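Local coordinates for protein endo-arabinase (Bacteroides thetaiotaomicron, PDB 5C0P) that probably hydrolyses glycosidic links in arabinan, as a metal-binding member of glycosyl hydrolase family 43, at residues Arg25-Phe30 with Ser275-Asn280. Residues are numbered along the deposited sequence; the frame is centred on the assembly and turned at random.
Sequences RLRDPF and SYHAPN. With GOL (glycerol), chain I.
The imidazole of His277 is held at both nitrogens by nearly straight bonds, one reaching across to the loop and one staying in its own segment. His277 ND1 accepts the backbone N-H of Asp28 at 2.9 Å (N to ND1, 174°), although that donor is tilted out of the ring plane. NE2 gives its hydrogen to Asn280 OD1, in the planes of both ring and amide, a pattern consistent with the hydrogen sitting on NE2. CB of His277 points toward the loop, and chi1 of 74° sets CG between the backbone N and the carbonyl carbon. Arg27 CB lies over one face of the ring, 4.2 Å from the His277 centroid, a CH-pi contact.

The Arg27 chain bends at chi3, and its guanidinium, tilted 53° to the ring, has NE2 of His277 over one face. It grips Asn280 end-on: Arg27 NH2 lies 2.8 Å from Asn280 OD1, while NH1 bonds to the backbone O of Asn280. OD1 thus accepts from both Arg27 and His277, while NH1 also forms a salt bridge with Glu284. An alanine in place of His277 would probably leave the Asp28 N-H without its acceptor, and Asn280 OD1 without its straight NE2 donor.

Farther along, Pro29 packs its CG 3.4 Å from Tyr276 O, and Ser275 OG donates to Pro29 O at 2.8 Å from above the carbonyl plane. Beside the histidine, Asp28 OD1 lies 3.3 Å from His277 CE1; its OD2 is hydrogen-bonded to a Tris molecule, probably from the crystallisation liquor, and its side chain touches His261, a magnesium ligand. The loop entering strand 30-34 is thereby joined to strand 272-278, the middle strand of the last sheet, closing first blade against last in the five-bladed beta-propeller of family 43, beside what is probably the central active-site pocket.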
loop_
_atom_site.group_PDB
_atom_site.type_symbol
_atom_site.label_atom_id
_atom_site.label_comp_id
_atom_site.label_asym_id
_atom_site.label_seq_id
_atom_site.Cartn_x
_atom_site.Cartn_y
_atom_site.Cartn_z
ATOM N N ARG A 25 13.687 7.949 7.679
ATOM C CA ARG A 25 12.659 7.869 8.708
ATOM C C ARG A 25 11.314 8.160 8.057
ATOM O O ARG A 25 11.001 9.303 7.725
ATOM C CB ARG A 25 12.950 8.869 9.832
ATOM C CG ARG A 25 14.209 8.555 10.611
ATOM C CD ARG A 25 14.071 7.243 11.373
ATOM N NE ARG A 25 15.280 6.923 12.131
ATOM C CZ ARG A 25 16.329 6.272 11.634
ATOM N NH1 ARG A 25 17.380 6.028 12.407
ATOM N NH2 ARG A 25 16.341 5.861 10.368
ATOM N N LEU A 26 10.525 7.108 7.851
ATOM C CA LEU A 26 9.254 7.221 7.157
ATOM C C LEU A 26 8.461 5.943 7.385
ATOM O O LEU A 26 9.013 4.927 7.820
ATOM C CB LEU A 26 9.469 7.482 5.657
ATOM C CG LEU A 26 10.510 6.610 4.930
ATOM C CD1 LEU A 26 9.897 5.306 4.438
ATOM C CD2 LEU A 26 11.155 7.371 3.765
ATOM N N ARG A 27 7.166 6.022 7.124
ATOM C CA ARG A 27 6.258 4.893 7.255
ATOM C C ARG A 27 5.831 4.418 5.879
ATOM O O ARG A 27 5.935 5.154 4.895
ATOM C CB ARG A 27 5.006 5.319 8.024
ATOM C CG ARG A 27 5.256 5.728 9.463
ATOM C CD ARG A 27 3.952 6.152 10.149
ATOM N NE ARG A 27 2.990 5.052 10.216
ATOM C CZ ARG A 27 2.996 4.126 11.166
ATOM N NH1 ARG A 27 3.906 4.170 12.136
ATOM N NH2 ARG A 27 2.089 3.158 11.152
ATOM N N ASP A 28 5.344 3.180 5.827
ATOM C CA ASP A 28 4.637 2.662 4.653
ATOM C C ASP A 28 5.423 2.737 3.343
ATOM O O ASP A 28 4.878 3.181 2.330
ATOM C CB ASP A 28 3.301 3.411 4.502
ATOM C CG ASP A 28 2.541 3.524 5.830
ATOM O OD1 ASP A 28 2.515 2.548 6.605
ATOM O OD2 ASP A 28 1.974 4.599 6.116
ATOM N N PRO A 29 6.697 2.298 3.345
ATOM C CA PRO A 29 7.519 2.534 2.148
ATOM C C PRO A 29 7.188 1.630 0.964
ATOM O O PRO A 29 7.318 0.401 1.018
ATOM C CB PRO A 29 8.937 2.245 2.643
ATOM C CG PRO A 29 8.746 1.202 3.696
ATOM C CD PRO A 29 7.446 1.565 4.385
ATOM N N PHE A 30 6.744 2.270 -0.106
ATOM C CA PHE A 30 6.449 1.591 -1.358
ATOM C C PHE A 30 7.579 1.908 -2.331
ATOM O O PHE A 30 7.882 3.074 -2.574
ATOM C CB PHE A 30 5.119 2.107 -1.909
ATOM C CG PHE A 30 4.652 1.395 -3.152
ATOM C CD1 PHE A 30 5.226 1.681 -4.388
ATOM C CD2 PHE A 30 3.636 0.453 -3.094
ATOM C CE1 PHE A 30 4.805 1.036 -5.540
ATOM C CE2 PHE A 30 3.201 -0.196 -4.248
ATOM C CZ PHE A 30 3.788 0.094 -5.470
ATOM N N SER A 275 9.443 -4.642 1.087
ATOM C CA SER A 275 9.686 -3.327 1.677
ATOM C C SER A 275 8.576 -3.015 2.676
ATOM O O SER A 275 7.383 -3.109 2.344
ATOM C CB SER A 275 9.715 -2.262 0.574
ATOM O OG SER A 275 9.813 -0.946 1.110
ATOM N N TYR A 276 8.962 -2.634 3.894
ATOM C CA TYR A 276 8.001 -2.271 4.937
ATOM C C TYR A 276 8.694 -1.370 5.937
ATOM O O TYR A 276 9.894 -1.178 5.845
ATOM C CB TYR A 276 7.434 -3.516 5.632
ATOM C CG TYR A 276 8.407 -4.367 6.424
ATOM C CD1 TYR A 276 8.507 -4.247 7.807
ATOM C CD2 TYR A 276 9.178 -5.333 5.793
ATOM C CE1 TYR A 276 9.372 -5.059 8.539
ATOM C CE2 TYR A 276 10.046 -6.150 6.514
ATOM C CZ TYR A 276 10.140 -5.999 7.880
ATOM O OH TYR A 276 11.000 -6.818 8.588
ATOM N N HIS A 277 7.965 -0.816 6.904
ATOM C CA HIS A 277 8.651 -0.024 7.924
ATOM C C HIS A 277 8.679 -0.758 9.249
ATOM O O HIS A 277 7.789 -1.553 9.539
ATOM C CB HIS A 277 8.030 1.372 8.098
ATOM C CG HIS A 277 6.712 1.363 8.814
ATOM N ND1 HIS A 277 5.511 1.497 8.156
ATOM C CD2 HIS A 277 6.408 1.214 10.126
ATOM C CE1 HIS A 277 4.520 1.444 9.031
ATOM N NE2 HIS A 277 5.044 1.263 10.236
ATOM N N ALA A 278 9.707 -0.496 10.047
ATOM C CA ALA A 278 9.786 -1.014 11.408
ATOM C C ALA A 278 10.652 -0.069 12.219
ATOM O O ALA A 278 11.487 0.636 11.661
ATOM C CB ALA A 278 10.390 -2.413 11.412
ATOM N N PRO A 279 10.434 -0.001 13.542
ATOM C CA PRO A 279 9.272 -0.496 14.276
ATOM C C PRO A 279 8.113 0.438 13.939
ATOM O O PRO A 279 8.213 1.209 12.973
ATOM C CB PRO A 279 9.694 -0.328 15.739
ATOM C CG PRO A 279 10.593 0.850 15.718
ATOM C CD PRO A 279 11.340 0.769 14.407
ATOM N N ASN A 280 7.036 0.393 14.715
ATOM C CA ASN A 280 5.821 1.092 14.306
ATOM C C ASN A 280 5.621 2.448 14.985
ATOM O O ASN A 280 4.584 3.085 14.824
ATOM C CB ASN A 280 4.596 0.198 14.500
ATOM C CG ASN A 280 3.369 0.730 13.783
ATOM O OD1 ASN A 280 3.448 1.159 12.623
ATOM N ND2 ASN A 280 2.229 0.731 14.475
HETATM C C1 GOL I . 12.033 -10.586 5.617
HETATM C C2 GOL I . 10.680 -11.088 6.112
HETATM O O2 GOL I . 9.856 -11.386 5.008
HETATM C C3 GOL I . 10.008 -10.016 6.956
HETATM O O3 GOL I . 10.704 -9.882 8.173
#